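PDB 5HUS: trehalose synthase regulatory protein from Candida albicans, which probably serves as a regulatory, rather than catalytic, subunit of the trehalose-synthesising complex, its C-terminal domain adopting the trehalose-phosphatase (HAD) fold. Local coordinates for residues G19-I29 with D68-L77; A147-F157 with V189-K197. All coordinates share one frame; numbering follows the deposited sequence.

Contact 1 joins two neighbouring parallel strands of the central sheet, the core of a HAD-type fold; contact 2 joins two antiparallel strands of a separate four-stranded sheet, consistent with the cap domain of trehalose-phosphatases. Their centres lie about 24 Å apart, yet they touch through Tyr76, just past strand 69-74. Its ring makes a cation-pi contact with Arg150, Tyr76 CD1 lying 3.4 Å from Arg150 NH2, and packs against Ile194, Tyr76 CE1 being 3.4 Å from Ile194 CD1. In catalytic relatives the active site lies between core and cap, at the C-terminal edge of the core strands, where contact 1 carries Ala26, Glu28 and Ser75.

Contact 1: residues G19-I29 with D68-L77; sequences GKRLIILALEI and DTFVYLLSYL
Arg21 to Leu25 pair in parallel register with Thr69 to Leu73, the axes of strands 20-26 and 69-74 approaching to 4.6 Å at an angle of 24°. Six backbone hydrogen bonds join them: the amides of Arg21, Ile23 and Leu25 give to the carbonyls of Asp68, Phe70 and Tyr72, and Phe70, Tyr72 and Leu74 give back to Arg21, Ile23 and Leu25. On the face carrying Leu22, Ile24, Phe70 and Tyr72, Leu22 CD1 reaches Tyr72 CD1 at 3.8 Å. Lys20 CG stands beside the backbone N (chi1 -64°) and the chain beyond is extended, which carries it along the Phe70 ring edge, Lys20 CD 3.5 Å from Phe70 CE1. Its NZ hydrogen-bonds to the backbone O of His212, whose imidazole stacks on Phe70 and bonds the Tyr72 hydroxyl. The opposite face is aliphatic along Ile23, Leu25 and Val71, with Leu25 CD1 4.1 Å from Val71 CG1. Farther on, Ile29 CG1 lies 3.7 Å from both Leu73 CD1 and Leu73 CD2. At the other end Asp68 OD2 sits over one face of the Arg21 guanidinium, 3.9 Å from Arg21 NH2, so this long salt bridge rests on charge alone. One water joins Leu27 O, Ile29 N and Ser75 OG; a second links Glu28 OE2 to Tyr76 N. HAD phosphatases place their nucleophile and acid aspartates at the C-terminal end of the first core strand. Ala26 and Glu28 appear to occupy those positions, and the methyl of Ala26 offers no carboxylate for phosphoryl transfer, consistent with a regulatory role.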
loop_
_atom_site.group_PDB
_atom_site.type_symbol
_atom_site.label_atom_id
_atom_site.label_comp_id
_atom_site.label_asym_id
_atom_site.label_seq_id
_atom_site.Cartn_x
_atom_site.Cartn_y
_atom_site.Cartn_z
ATOM N N GLY A 19 -14.714 -14.819 -13.888
ATOM C CA GLY A 19 -13.313 -14.488 -14.077
ATOM C C GLY A 19 -12.570 -14.362 -12.759
ATOM O O GLY A 19 -13.113 -14.676 -11.697
ATOM N N LYS A 20 -11.324 -13.899 -12.828
ATOM C CA LYS A 20 -10.473 -13.796 -11.644
ATOM C C LYS A 20 -10.867 -12.633 -10.733
ATOM O O LYS A 20 -11.398 -11.617 -11.188
ATOM C CB LYS A 20 -9.005 -13.646 -12.056
ATOM C CG LYS A 20 -8.421 -14.836 -12.800
ATOM C CD LYS A 20 -7.071 -14.458 -13.404
ATOM C CE LYS A 20 -6.381 -15.631 -14.082
ATOM N NZ LYS A 20 -5.072 -15.210 -14.670
ATOM N N ARG A 21 -10.584 -12.790 -9.443
ATOM C CA ARG A 21 -10.842 -11.749 -8.455
ATOM C C ARG A 21 -9.532 -11.343 -7.794
ATOM O O ARG A 21 -8.801 -12.196 -7.296
ATOM C CB ARG A 21 -11.830 -12.234 -7.391
ATOM C CG ARG A 21 -13.065 -12.935 -7.955
ATOM C CD ARG A 21 -13.762 -13.712 -6.850
ATOM N NE ARG A 21 -14.774 -14.640 -7.348
ATOM C CZ ARG A 21 -15.335 -15.586 -6.603
ATOM N NH1 ARG A 21 -14.975 -15.728 -5.334
ATOM N NH2 ARG A 21 -16.250 -16.394 -7.123
ATOM N N LEU A 22 -9.245 -10.043 -7.797
ATOM C CA LEU A 22 -8.012 -9.508 -7.222
ATOM C C LEU A 22 -8.344 -8.689 -5.990
ATOM O O LEU A 22 -9.157 -7.763 -6.049
ATOM C CB LEU A 22 -7.256 -8.648 -8.241
ATOM C CG LEU A 22 -6.012 -7.930 -7.702
ATOM C CD1 LEU A 22 -4.972 -8.932 -7.225
ATOM C CD2 LEU A 22 -5.445 -7.020 -8.776
ATOM N N ILE A 23 -7.729 -9.052 -4.868
ATOM C CA ILE A 23 -7.993 -8.388 -3.602
ATOM C C ILE A 23 -6.697 -7.840 -3.045
ATOM O O ILE A 23 -5.726 -8.575 -2.890
ATOM C CB ILE A 23 -8.641 -9.348 -2.584
ATOM C CG1 ILE A 23 -10.013 -9.804 -3.107
ATOM C CG2 ILE A 23 -8.767 -8.681 -1.227
ATOM C CD1 ILE A 23 -10.682 -10.885 -2.281
ATOM N N ILE A 24 -6.676 -6.539 -2.783
ATOM C CA ILE A 24 -5.481 -5.884 -2.265
ATOM C C ILE A 24 -5.801 -5.289 -0.907
ATOM O O ILE A 24 -6.695 -4.449 -0.779
ATOM C CB ILE A 24 -4.972 -4.794 -3.241
ATOM C CG1 ILE A 24 -4.536 -5.456 -4.552
ATOM C CG2 ILE A 24 -3.822 -4.003 -2.616
ATOM C CD1 ILE A 24 -4.299 -4.500 -5.679
ATOM N N LEU A 25 -5.098 -5.771 0.118
ATOM C CA LEU A 25 -5.360 -5.360 1.491
ATOM C C LEU A 25 -4.198 -4.547 2.049
ATOM O O LEU A 25 -3.099 -5.075 2.237
ATOM C CB LEU A 25 -5.614 -6.586 2.372
ATOM C CG LEU A 25 -6.704 -7.543 1.872
ATOM C CD1 LEU A 25 -6.873 -8.736 2.823
ATOM C CD2 LEU A 25 -8.012 -6.785 1.705
ATOM N N ALA A 26 -4.443 -3.264 2.301
ATOM C CA ALA A 26 -3.444 -2.399 2.932
ATOM C C ALA A 26 -3.629 -2.470 4.433
ATOM O O ALA A 26 -4.464 -1.768 4.998
ATOM C CB ALA A 26 -3.569 -0.958 2.432
ATOM N N LEU A 27 -2.852 -3.336 5.070
ATOM C CA LEU A 27 -3.006 -3.608 6.495
ATOM C C LEU A 27 -1.694 -3.407 7.232
ATOM O O LEU A 27 -0.619 -3.605 6.669
ATOM C CB LEU A 27 -3.501 -5.036 6.718
ATOM C CG LEU A 27 -4.803 -5.455 6.040
ATOM C CD1 LEU A 27 -5.062 -6.934 6.250
ATOM C CD2 LEU A 27 -5.962 -4.623 6.568
ATOM N N GLU A 28 -1.793 -3.014 8.496
ATOM C CA GLU A 28 -0.624 -2.934 9.360
ATOM C C GLU A 28 -0.358 -4.317 9.943
ATOM O O GLU A 28 -1.134 -4.811 10.756
ATOM C CB GLU A 28 -0.844 -1.912 10.474
ATOM C CG GLU A 28 -1.063 -0.493 9.983
ATOM C CD GLU A 28 0.236 0.214 9.636
ATOM O OE1 GLU A 28 0.994 0.556 10.570
ATOM O OE2 GLU A 28 0.500 0.427 8.434
ATOM N N ILE A 29 0.722 -4.949 9.502
ATOM C CA ILE A 29 1.041 -6.293 9.957
ATOM C C ILE A 29 2.134 -6.210 11.018
ATOM O O ILE A 29 3.133 -5.518 10.832
ATOM C CB ILE A 29 1.490 -7.185 8.788
ATOM C CG1 ILE A 29 0.394 -7.244 7.725
ATOM C CG2 ILE A 29 1.830 -8.581 9.272
ATOM C CD1 ILE A 29 -0.910 -7.825 8.213
ATOM N N ASP A 68 -9.740 -18.945 -8.146
ATOM C CA ASP A 68 -9.866 -17.793 -9.032
ATOM C C ASP A 68 -9.588 -16.480 -8.311
ATOM O O ASP A 68 -9.866 -15.407 -8.838
ATOM C CB ASP A 68 -11.262 -17.759 -9.650
ATOM C CG ASP A 68 -12.351 -18.023 -8.630
ATOM O OD1 ASP A 68 -12.060 -17.939 -7.417
ATOM O OD2 ASP A 68 -13.496 -18.312 -9.039
ATOM N N THR A 69 -9.034 -16.570 -7.107
ATOM C CA THR A 69 -8.874 -15.396 -6.262
ATOM C C THR A 69 -7.409 -15.183 -5.894
ATOM O O THR A 69 -6.695 -16.128 -5.567
ATOM C CB THR A 69 -9.724 -15.524 -4.983
ATOM O OG1 THR A 69 -11.092 -15.759 -5.345
ATOM C CG2 THR A 69 -9.634 -14.262 -4.143
ATOM N N PHE A 70 -6.967 -13.935 -5.967
ATOM C CA PHE A 70 -5.587 -13.585 -5.647
ATOM C C PHE A 70 -5.581 -12.477 -4.608
ATOM O O PHE A 70 -6.113 -11.391 -4.848
ATOM C CB PHE A 70 -4.837 -13.148 -6.905
ATOM C CG PHE A 70 -4.951 -14.124 -8.038
ATOM C CD1 PHE A 70 -5.815 -13.879 -9.095
ATOM C CD2 PHE A 70 -4.215 -15.296 -8.034
ATOM C CE1 PHE A 70 -5.929 -14.785 -10.135
ATOM C CE2 PHE A 70 -4.324 -16.202 -9.071
ATOM C CZ PHE A 70 -5.183 -15.948 -10.121
ATOM N N VAL A 71 -4.993 -12.763 -3.448
ATOM C CA VAL A 71 -4.947 -11.804 -2.351
ATOM C C VAL A 71 -3.537 -11.262 -2.169
ATOM O O VAL A 71 -2.590 -12.039 -2.053
ATOM C CB VAL A 71 -5.413 -12.440 -1.026
ATOM C CG1 VAL A 71 -5.387 -11.419 0.097
ATOM C CG2 VAL A 71 -6.815 -13.022 -1.193
ATOM N N TYR A 72 -3.412 -9.933 -2.168
ATOM C CA TYR A 72 -2.123 -9.258 -1.964
ATOM C C TYR A 72 -2.154 -8.345 -0.755
ATOM O O TYR A 72 -3.115 -7.606 -0.545
ATOM C CB TYR A 72 -1.729 -8.436 -3.199
ATOM C CG TYR A 72 -1.191 -9.286 -4.311
ATOM C CD1 TYR A 72 -2.040 -10.086 -5.070
ATOM C CD2 TYR A 72 0.167 -9.305 -4.599
ATOM C CE1 TYR A 72 -1.544 -10.887 -6.079
ATOM C CE2 TYR A 72 0.672 -10.099 -5.613
ATOM C CZ TYR A 72 -0.186 -10.892 -6.341
ATOM O OH TYR A 72 0.312 -11.676 -7.356
ATOM N N LEU A 73 -1.091 -8.411 0.041
ATOM C CA LEU A 73 -0.877 -7.465 1.127
ATOM C C LEU A 73 -0.073 -6.262 0.640
ATOM O O LEU A 73 0.975 -6.430 0.021
ATOM C CB LEU A 73 -0.134 -8.139 2.280
ATOM C CG LEU A 73 0.337 -7.187 3.380
ATOM C CD1 LEU A 73 -0.836 -6.774 4.257
ATOM C CD2 LEU A 73 1.451 -7.833 4.211
ATOM N N LEU A 74 -0.571 -5.059 0.917
ATOM C CA LEU A 74 0.167 -3.831 0.628
ATOM C C LEU A 74 0.663 -3.292 1.955
ATOM O O LEU A 74 -0.133 -2.985 2.845
ATOM C CB LEU A 74 -0.712 -2.805 -0.101
ATOM C CG LEU A 74 -0.107 -1.415 -0.332
ATOM C CD1 LEU A 74 1.153 -1.481 -1.200
ATOM C CD2 LEU A 74 -1.136 -0.475 -0.953
ATOM N N SER A 75 1.981 -3.193 2.084
ATOM C CA SER A 75 2.622 -2.896 3.364
ATOM C C SER A 75 3.743 -1.892 3.184
ATOM O O SER A 75 4.405 -1.879 2.143
ATOM C CB SER A 75 3.169 -4.182 3.986
ATOM O OG SER A 75 3.963 -3.916 5.136
ATOM N N TYR A 76 3.963 -1.063 4.201
ATOM C CA TYR A 76 5.105 -0.147 4.208
ATOM C C TYR A 76 6.414 -0.847 4.543
ATOM O O TYR A 76 7.486 -0.271 4.362
ATOM C CB TYR A 76 4.895 0.989 5.212
ATOM C CG TYR A 76 3.967 2.077 4.739
ATOM C CD1 TYR A 76 4.386 3.011 3.801
ATOM C CD2 TYR A 76 2.679 2.182 5.244
ATOM C CE1 TYR A 76 3.535 4.012 3.368
ATOM C CE2 TYR A 76 1.825 3.175 4.821
ATOM C CZ TYR A 76 2.257 4.088 3.884
ATOM O OH TYR A 76 1.404 5.081 3.461
ATOM N N LEU A 77 6.326 -2.081 5.033
ATOM C CA LEU A 77 7.506 -2.782 5.530
ATOM C C LEU A 77 8.476 -3.180 4.422
ATOM O O LEU A 77 8.089 -3.368 3.270
ATOM C CB LEU A 77 7.087 -4.023 6.318
ATOM C CG LEU A 77 6.225 -3.769 7.551
ATOM C CD1 LEU A 77 5.837 -5.088 8.195
ATOM C CD2 LEU A 77 6.939 -2.879 8.566
HETATM O O HOH W 1 2.051 -3.656 7.037
HETATM O O HOH W 2 2.063 -0.960 6.411
#

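Contact 2: residues A147-F157 with V189-K197; sequences ATVRFHAGKSF and VRNSVIVQK
Val149 and Phe151 face Val195 and Val193 in the hydrogen-bonded pairs of an antiparallel ladder, and their side chains form its tightly packed face. Phe151 CB lies 4.0 Å from Val193 CB, and Val149 CB is 4.3 Å from Val195 CB. Helix 116-136 packs on Val149 and Phe151, and helix 161-179 on Phe151, Val193 and Val195. The bonds are uneven: Val195 N to Val149 O is 2.8 Å, whereas the return bond from Val149 N to Val195 O stretches to 3.3 Å. These two strands are the inner pair of a four-stranded antiparallel sheet with helices on one face, consistent with the alpha/beta cap of trehalose-phosphatases. The other face, with Arg150, His152, Ser192 and Ile194, is more polar, and Arg150 and His152 are partly exposed to solvent there. Arg150 bends at chi3 (-71°), laying its guanidinium over Ile194, whose CB lies under the centre of the group. Its NH1 then gives a bent bond of 3.2 Å to Ser192 OG (144° at the hydrogen); that hydroxyl in turn donates to Val189 O, which fixes its rotation. At one end Thr148 CG2 lies alongside Gln196 CB, 3.9 Å away. Thr148 OG1 is bonded to Glu97, and a water bridges Ala147 O to Lys197 N. At the other, Ala153 N binds Asn191 O, and the Asn191 side chain packs over one face of the Phe157 ring.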
loop_
_atom_site.group_PDB
_atom_site.type_symbol
_atom_site.label_atom_id
_atom_site.label_comp_id
_atom_site.label_asym_id
_atom_site.label_seq_id
_atom_site.Cartn_x
_atom_site.Cartn_y
_atom_site.Cartn_z
ATOM N N ALA A 147 13.932 1.903 -0.263
ATOM C CA ALA A 147 13.384 2.838 -1.247
ATOM C C ALA A 147 12.461 3.876 -0.614
ATOM O O ALA A 147 11.770 4.614 -1.317
ATOM C CB ALA A 147 12.639 2.074 -2.343
ATOM N N THR A 148 12.445 3.925 0.713
ATOM C CA THR A 148 11.658 4.922 1.422
ATOM C C THR A 148 12.434 5.396 2.634
ATOM O O THR A 148 13.295 4.681 3.148
ATOM C CB THR A 148 10.269 4.372 1.860
ATOM O OG1 THR A 148 10.425 3.087 2.458
ATOM C CG2 THR A 148 9.348 4.223 0.675
ATOM N N VAL A 149 12.159 6.620 3.063
ATOM C CA VAL A 149 12.776 7.161 4.267
ATOM C C VAL A 149 11.670 7.753 5.124
ATOM O O VAL A 149 10.776 8.434 4.611
ATOM C CB VAL A 149 13.846 8.233 3.952
ATOM C CG1 VAL A 149 14.509 8.723 5.238
ATOM C CG2 VAL A 149 14.900 7.689 2.977
ATOM N N ARG A 150 11.715 7.478 6.422
ATOM C CA ARG A 150 10.704 8.013 7.324
ATOM C C ARG A 150 11.352 8.780 8.472
ATOM O O ARG A 150 12.237 8.271 9.159
ATOM C CB ARG A 150 9.807 6.892 7.857
ATOM C CG ARG A 150 8.523 7.401 8.495
ATOM C CD ARG A 150 7.590 6.262 8.904
ATOM N NE ARG A 150 6.969 5.592 7.763
ATOM C CZ ARG A 150 5.692 5.730 7.420
ATOM N NH1 ARG A 150 4.891 6.517 8.127
ATOM N NH2 ARG A 150 5.211 5.079 6.370
ATOM N N PHE A 151 10.904 10.018 8.655
ATOM C CA PHE A 151 11.406 10.895 9.703
ATOM C C PHE A 151 10.399 10.882 10.849
ATOM O O PHE A 151 9.318 11.450 10.731
ATOM C CB PHE A 151 11.611 12.312 9.150
ATOM C CG PHE A 151 12.159 13.302 10.146
ATOM C CD1 PHE A 151 12.923 12.891 11.225
ATOM C CD2 PHE A 151 11.914 14.659 9.988
ATOM C CE1 PHE A 151 13.423 13.813 12.130
ATOM C CE2 PHE A 151 12.410 15.582 10.891
ATOM C CZ PHE A 151 13.164 15.156 11.963
ATOM N N HIS A 152 10.748 10.222 11.950
ATOM C CA HIS A 152 9.838 10.073 13.082
ATOM C C HIS A 152 10.032 11.174 14.121
ATOM O O HIS A 152 11.152 11.441 14.545
ATOM C CB HIS A 152 10.035 8.721 13.766
ATOM C CG HIS A 152 9.723 7.537 12.901
ATOM N ND1 HIS A 152 8.521 6.870 12.969
ATOM C CD2 HIS A 152 10.470 6.878 11.984
ATOM C CE1 HIS A 152 8.533 5.858 12.118
ATOM N NE2 HIS A 152 9.705 5.840 11.510
ATOM N N ALA A 153 8.936 11.796 14.542
ATOM C CA ALA A 153 8.998 12.813 15.584
ATOM C C ALA A 153 9.470 12.201 16.899
ATOM O O ALA A 153 10.194 12.836 17.663
ATOM C CB ALA A 153 7.644 13.476 15.763
ATOM N N GLY A 154 9.057 10.962 17.149
ATOM C CA GLY A 154 9.438 10.264 18.362
ATOM C C GLY A 154 9.075 11.072 19.592
ATOM O O GLY A 154 7.968 11.599 19.692
ATOM N N LYS A 155 10.030 11.198 20.507
ATOM C CA LYS A 155 9.790 11.865 21.783
ATOM C C LYS A 155 9.715 13.384 21.643
ATOM O O LYS A 155 9.205 14.064 22.533
ATOM C CB LYS A 155 10.880 11.486 22.790
ATOM C CG LYS A 155 10.526 11.810 24.240
ATOM C CD LYS A 155 11.701 11.557 25.171
ATOM C CE LYS A 155 11.448 12.154 26.551
ATOM N NZ LYS A 155 12.708 12.303 27.330
ATOM N N SER A 156 10.215 13.917 20.531
ATOM C CA SER A 156 10.177 15.363 20.315
ATOM C C SER A 156 8.736 15.857 20.271
ATOM O O SER A 156 8.456 17.016 20.581
ATOM C CB SER A 156 10.904 15.748 19.024
ATOM O OG SER A 156 10.099 15.501 17.882
ATOM N N PHE A 157 7.827 14.961 19.895
ATOM C CA PHE A 157 6.411 15.287 19.753
ATOM C C PHE A 157 5.765 15.564 21.104
ATOM O O PHE A 157 4.845 16.377 21.205
ATOM C CB PHE A 157 5.674 14.150 19.046
ATOM C CG PHE A 157 4.324 14.535 18.515
ATOM C CD1 PHE A 157 4.212 15.296 17.362
ATOM C CD2 PHE A 157 3.166 14.119 19.154
ATOM C CE1 PHE A 157 2.969 15.646 16.862
ATOM C CE2 PHE A 157 1.919 14.466 18.657
ATOM C CZ PHE A 157 1.822 15.229 17.511
ATOM N N VAL A 189 2.434 11.988 7.700
ATOM C CA VAL A 189 1.541 10.887 8.020
ATOM C C VAL A 189 1.632 10.618 9.510
ATOM O O VAL A 189 2.670 10.169 9.997
ATOM C CB VAL A 189 1.886 9.612 7.240
ATOM C CG1 VAL A 189 0.978 8.474 7.665
ATOM C CG2 VAL A 189 1.780 9.856 5.739
ATOM N N ARG A 190 0.546 10.912 10.220
ATOM C CA ARG A 190 0.512 10.824 11.677
ATOM C C ARG A 190 1.544 11.766 12.286
ATOM O O ARG A 190 1.451 12.985 12.139
ATOM C CB ARG A 190 0.759 9.387 12.147
ATOM C CG ARG A 190 -0.206 8.363 11.568
ATOM C CD ARG A 190 -1.154 7.858 12.638
ATOM N NE ARG A 190 -0.433 7.500 13.857
ATOM C CZ ARG A 190 -1.015 7.146 14.998
ATOM N NH1 ARG A 190 -2.338 7.100 15.084
ATOM N NH2 ARG A 190 -0.274 6.841 16.055
ATOM N N ASN A 191 2.532 11.194 12.962
ATOM C CA ASN A 191 3.589 11.985 13.571
ATOM C C ASN A 191 4.927 11.683 12.919
ATOM O O ASN A 191 5.948 11.551 13.593
ATOM C CB ASN A 191 3.655 11.719 15.074
ATOM C CG ASN A 191 2.315 11.913 15.754
ATOM O OD1 ASN A 191 1.589 12.863 15.459
ATOM N ND2 ASN A 191 1.975 11.006 16.662
ATOM N N SER A 192 4.910 11.571 11.596
ATOM C CA SER A 192 6.128 11.304 10.851
ATOM C C SER A 192 6.061 11.883 9.446
ATOM O O SER A 192 4.988 12.166 8.922
ATOM C CB SER A 192 6.397 9.800 10.776
ATOM O OG SER A 192 5.462 9.158 9.927
ATOM N N VAL A 193 7.230 12.067 8.851
ATOM C CA VAL A 193 7.328 12.445 7.451
ATOM C C VAL A 193 7.785 11.233 6.653
ATOM O O VAL A 193 8.828 10.660 6.956
ATOM C CB VAL A 193 8.317 13.606 7.243
ATOM C CG1 VAL A 193 8.455 13.940 5.756
ATOM C CG2 VAL A 193 7.880 14.829 8.036
ATOM N N ILE A 194 7.009 10.828 5.651
ATOM C CA ILE A 194 7.450 9.739 4.788
ATOM C C ILE A 194 7.849 10.266 3.414
ATOM O O ILE A 194 7.137 11.069 2.807
ATOM C CB ILE A 194 6.378 8.638 4.628
ATOM C CG1 ILE A 194 6.901 7.531 3.708
ATOM C CG2 ILE A 194 5.063 9.208 4.113
ATOM C CD1 ILE A 194 5.886 6.471 3.391
ATOM N N VAL A 195 9.014 9.820 2.953
ATOM C CA VAL A 195 9.539 10.209 1.647
ATOM C C VAL A 195 9.426 9.013 0.701
ATOM O O VAL A 195 9.971 7.937 0.991
ATOM C CB VAL A 195 11.014 10.691 1.749
ATOM C CG1 VAL A 195 11.499 11.243 0.402
ATOM C CG2 VAL A 195 11.157 11.730 2.846
ATOM N N GLN A 196 8.687 9.178 -0.396
ATOM C CA GLN A 196 8.536 8.087 -1.356
ATOM C C GLN A 196 8.359 8.577 -2.786
ATOM O O GLN A 196 8.073 9.760 -3.032
ATOM C CB GLN A 196 7.348 7.174 -0.974
ATOM C CG GLN A 196 6.013 7.814 -1.180
ATOM C CD GLN A 196 4.857 6.832 -1.013
ATOM O OE1 GLN A 196 3.790 6.997 -1.600
ATOM N NE2 GLN A 196 5.065 5.819 -0.202
ATOM N N LYS A 197 8.542 7.642 -3.713
ATOM C CA LYS A 197 8.289 7.875 -5.126
ATOM C C LYS A 197 6.814 8.160 -5.378
ATOM O O LYS A 197 5.935 7.475 -4.848
ATOM C CB LYS A 197 8.730 6.665 -5.954
ATOM C CG LYS A 197 9.999 6.872 -6.758
ATOM C CD LYS A 197 9.800 7.933 -7.827
ATOM C CE LYS A 197 10.246 7.455 -9.200
ATOM N NZ LYS A 197 10.706 8.584 -10.055
HETATM O O HOH W 3 9.821 5.047 -3.207
#